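Local atomic coordinates of putative thiosugar synthase (Amycolatopsis orientalis, PDB entry 4N6F), a protein that probably works as a ThiG-like synthase of 2-thiosugars, taking sulphur from a sulphur-carrier protein, and here holds fructose 6-phosphate in a TIM-barrel pocket. Residues I197-A200 and R201-A204; A239-L242 and S243-G247. All coordinates share one frame; numbering follows the deposited sequence.

Contact 1: I197-A200 and R201-A204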
loop_
_atom_site.group_PDB
_atom_site.type_symbol
_atom_site.label_atom_id
_atom_site.label_comp_id
_atom_site.label_asym_id
_atom_site.label_seq_id
_atom_site.Cartn_x
_atom_site.Cartn_y
_atom_site.Cartn_z
ATOM N N ILE A 197 -12.466 -0.321 -5.621
ATOM C CA ILE A 197 -11.045 -0.547 -5.442
ATOM C C ILE A 197 -10.406 -0.653 -6.829
ATOM O O ILE A 197 -10.877 -1.392 -7.702
ATOM C CB ILE A 197 -10.732 -1.824 -4.636
ATOM C CG1 ILE A 197 -11.334 -1.752 -3.228
ATOM C CG2 ILE A 197 -9.224 -2.035 -4.547
ATOM C CD1 ILE A 197 -10.796 -0.625 -2.376
ATOM N N GLY A 198 -9.320 0.081 -6.994
ATOM C CA GLY A 198 -8.674 0.293 -8.284
ATOM C C GLY A 198 -7.279 -0.294 -8.362
ATOM O O GLY A 198 -6.875 -0.791 -9.417
ATOM N N SER A 199 -6.530 -0.230 -7.262
ATOM C CA SER A 199 -5.144 -0.704 -7.242
ATOM C C SER A 199 -4.675 -1.063 -5.836
ATOM O O SER A 199 -5.400 -0.867 -4.854
ATOM C CB SER A 199 -4.220 0.364 -7.826
ATOM O OG SER A 199 -4.099 1.472 -6.947
ATOM N N ALA A 200 -3.444 -1.558 -5.753
ATOM C CA ALA A 200 -2.857 -2.023 -4.503
ATOM C C ALA A 200 -2.817 -0.973 -3.387
ATOM O O ALA A 200 -2.948 -1.321 -2.214
ATOM C CB ALA A 200 -1.456 -2.551 -4.756
ATOM N N ARG A 201 -2.618 0.293 -3.738
ATOM C CA ARG A 201 -2.567 1.346 -2.729
ATOM C C ARG A 201 -3.897 1.527 -1.999
ATOM O O ARG A 201 -3.900 1.925 -0.849
ATOM C CB ARG A 201 -2.113 2.678 -3.325
ATOM C CG ARG A 201 -3.180 3.446 -4.073
ATOM C CD ARG A 201 -2.678 4.838 -4.420
ATOM N NE ARG A 201 -3.677 5.609 -5.148
ATOM C CZ ARG A 201 -3.773 5.683 -6.477
ATOM N NH1 ARG A 201 -4.730 6.427 -7.023
ATOM N NH2 ARG A 201 -2.924 5.027 -7.267
ATOM N N HIS A 202 -5.011 1.247 -2.677
ATOM C CA HIS A 202 -6.335 1.318 -2.057
ATOM C C HIS A 202 -6.515 0.197 -1.025
ATOM O O HIS A 202 -7.133 0.398 0.024
ATOM C CB HIS A 202 -7.442 1.215 -3.108
ATOM C CG HIS A 202 -7.466 2.338 -4.103
ATOM N ND1 HIS A 202 -7.026 3.614 -3.815
ATOM C CD2 HIS A 202 -7.922 2.381 -5.374
ATOM C CE1 HIS A 202 -7.192 4.385 -4.876
ATOM N NE2 HIS A 202 -7.735 3.661 -5.836
ATOM N N VAL A 203 -5.976 -0.981 -1.337
ATOM C CA VAL A 203 -6.011 -2.109 -0.423
ATOM C C VAL A 203 -5.208 -1.773 0.829
ATOM O O VAL A 203 -5.710 -1.929 1.931
ATOM C CB VAL A 203 -5.485 -3.399 -1.081
ATOM C CG1 VAL A 203 -5.274 -4.508 -0.060
ATOM C CG2 VAL A 203 -6.444 -3.857 -2.157
ATOM N N ALA A 204 -3.972 -1.300 0.657
ATOM C CA ALA A 204 -3.155 -0.880 1.805
ATOM C C ALA A 204 -3.895 0.150 2.652
ATOM O O ALA A 204 -3.888 0.064 3.881
ATOM C CB ALA A 204 -1.817 -0.316 1.353
#
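His202 folds back from the first turn of its helix onto the loop that leads into it. Its CB lies 3.9 Å from Ile197 CD1, the two side chains running past each other in opposite directions, and also rests near the carbonyl oxygen of Ser199. With CG anti to the carbonyl carbon (chi1 -63°), the ring swings back alongside Gly198 and Ser199; its CD2 edge comes 3.1 Å from Gly198 N, in the ring plane, and farther out NE2 is still 4.1 Å from that Gly198 N. Ser199 OG lies over one face, displaced toward the rim. Ser199 is the N-cap of helix 200-208, the helix that follows strand 191-194 in this TIM barrel, and its carbonyl accepts a bent bond from His202 N (3.1 Å). The regular helical bonding begins with Ala204 N to Ala200 O (3.0 Å). On the side facing strand 213-216, Ile197 CG2 meets Val203 CG2 at 4.1 Å, and the Ile197 side chain is about 5 Å from the bound fructose 6-phosphate. Arg201 CG passes 3.6 Å from Ser199 OG; both side chains end on Glu208 of the second subunit, Arg201 through a salt bridge and Ser199 through a hydrogen bond.

Contact 2: A239-L242 and S243-G247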
loop_
_atom_site.group_PDB
_atom_site.type_symbol
_atom_site.label_atom_id
_atom_site.label_comp_id
_atom_site.label_asym_id
_atom_site.label_seq_id
_atom_site.Cartn_x
_atom_site.Cartn_y
_atom_site.Cartn_z
ATOM N N ALA A 239 1.074 -5.766 3.873
ATOM C CA ALA A 239 1.791 -4.550 4.279
ATOM C C ALA A 239 0.891 -3.615 5.062
ATOM O O ALA A 239 1.318 -3.003 6.029
ATOM C CB ALA A 239 2.342 -3.810 3.065
ATOM N N GLY A 240 -0.347 -3.474 4.610
ATOM C CA GLY A 240 -1.307 -2.587 5.252
ATOM C C GLY A 240 -1.672 -3.052 6.645
ATOM O O GLY A 240 -1.842 -2.243 7.547
ATOM N N LEU A 241 -1.816 -4.362 6.800
ATOM C CA LEU A 241 -2.109 -4.969 8.086
ATOM C C LEU A 241 -0.953 -4.702 9.046
ATOM O O LEU A 241 -1.160 -4.165 10.136
ATOM C CB LEU A 241 -2.347 -6.469 7.919
ATOM C CG LEU A 241 -2.641 -7.271 9.188
ATOM C CD1 LEU A 241 -4.017 -6.915 9.734
ATOM C CD2 LEU A 241 -2.537 -8.766 8.919
ATOM N N LEU A 242 0.264 -5.043 8.623
ATOM C CA LEU A 242 1.437 -4.846 9.466
ATOM C C LEU A 242 1.621 -3.398 9.859
ATOM O O LEU A 242 1.998 -3.111 10.995
ATOM C CB LEU A 242 2.703 -5.361 8.788
ATOM C CG LEU A 242 2.758 -6.877 8.622
ATOM C CD1 LEU A 242 4.041 -7.275 7.906
ATOM C CD2 LEU A 242 2.652 -7.562 9.978
ATOM N N SER A 243 1.335 -2.499 8.920
ATOM C CA SER A 243 1.427 -1.069 9.150
ATOM C C SER A 243 0.371 -0.627 10.164
ATOM O O SER A 243 0.670 0.129 11.088
ATOM C CB SER A 243 1.273 -0.319 7.814
ATOM O OG SER A 243 1.098 1.070 7.986
ATOM N N TYR A 244 -0.863 -1.081 9.993
ATOM C CA TYR A 244 -1.905 -0.795 10.983
ATOM C C TYR A 244 -1.464 -1.297 12.364
ATOM O O TYR A 244 -1.507 -0.563 13.331
ATOM C CB TYR A 244 -3.224 -1.451 10.590
ATOM C CG TYR A 244 -4.370 -1.186 11.544
ATOM C CD1 TYR A 244 -4.978 0.058 11.597
ATOM C CD2 TYR A 244 -4.859 -2.184 12.368
ATOM C CE1 TYR A 244 -6.037 0.306 12.445
ATOM C CE2 TYR A 244 -5.928 -1.948 13.229
ATOM C CZ TYR A 244 -6.516 -0.706 13.255
ATOM O OH TYR A 244 -7.578 -0.455 14.103
ATOM N N GLU A 245 -1.010 -2.539 12.429
ATOM C CA GLU A 245 -0.595 -3.144 13.697
ATOM C C GLU A 245 0.646 -2.486 14.315
ATOM O O GLU A 245 0.864 -2.601 15.518
ATOM C CB GLU A 245 -0.381 -4.648 13.524
ATOM C CG GLU A 245 -1.669 -5.399 13.224
ATOM C CD GLU A 245 -1.496 -6.909 13.259
ATOM O OE1 GLU A 245 -0.470 -7.414 12.743
ATOM O OE2 GLU A 245 -2.391 -7.597 13.801
ATOM N N SER A 246 1.444 -1.789 13.502
ATOM C CA SER A 246 2.658 -1.124 13.989
ATOM C C SER A 246 2.337 0.187 14.686
ATOM O O SER A 246 3.232 0.799 15.271
ATOM C CB SER A 246 3.641 -0.850 12.837
ATOM O OG SER A 246 3.349 0.382 12.180
ATOM N N GLY A 247 1.083 0.592 14.639
ATOM C CA GLY A 247 0.650 1.881 15.108
ATOM C C GLY A 247 1.208 3.122 14.459
ATOM O O GLY A 247 2.043 3.737 15.019
#
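Glu245 lies alongside Leu241, one helical turn earlier, with both side chains pointing the same way. Its CG comes 3.4 Å from Leu241 O, and farther out OE1 reaches Leu241 CG and Leu242 CD2, each at 4.2 Å, so that the carboxylate skirts two aliphatic groups. The extended chain beyond CG leads the carboxylate outward along the edge of these leucines, and Leu242 is crossed at a slant. Beneath these side chains runs regular alpha-helical bonding. Ser243 N binds Ala239 O and Tyr244 N binds Gly240 O, whereas Glu245 N bonds to Leu241 O at 2.8 Å. Ser243 and Tyr244 place their CB atoms against the carbonyls of the preceding turn, Tyr244 CB lying 3.4 Å from Gly240 O. The regular pattern slackens at Ser246, whose N makes a weak bond to Leu242 O. Here the side chain turns back: OG, lodged between the backbone N and the carbonyl carbon (chi1 86°), donates to Ser243 O at 2.9 Å, giving that carbonyl near the C-terminal end a side-chain partner. Replaced by alanine, Ser246 would lose its hydroxyl, which would probably leave Ser243 O without this partner and the last turn less firmly tied. Gly247 then leaves helical geometry with positive phi, a conformation that suits glycine, while its N still bonds to Tyr244 O. Ser243 OG is held by Glu208 of the same chain and weakly by Ala200 N of the second subunit. This is the far end of the long helix 226-245, which follows strand 213-216 after the short helix 218-221: Leu241 touches Arg25, just before strand 26-28, and Ala239, Leu242, Ser243 and Ser246 pack on Ala232 and Met229 of the second subunit's helix 226-245.

Contact 1 is buried, at the start of helix 200-208, while contact 2 is only partly buried and ends helix 226-245, with Tyr244 and Glu245 exposed. The two helices touch within the chain, as Ala200 and Val203 pack on Ala236 and Ala237, and the contact centres are about 15 Å apart. One joins an entering loop to its helix near the sugar phosphate, through a ring edge, an N-cap and apolar packing; the other is governed by helical backbone bonds and a serine hydroxyl as the helix ends. Both face the second subunit, and they meet across the dimer interface, contact 1 of one subunit lying next to contact 2 of the other.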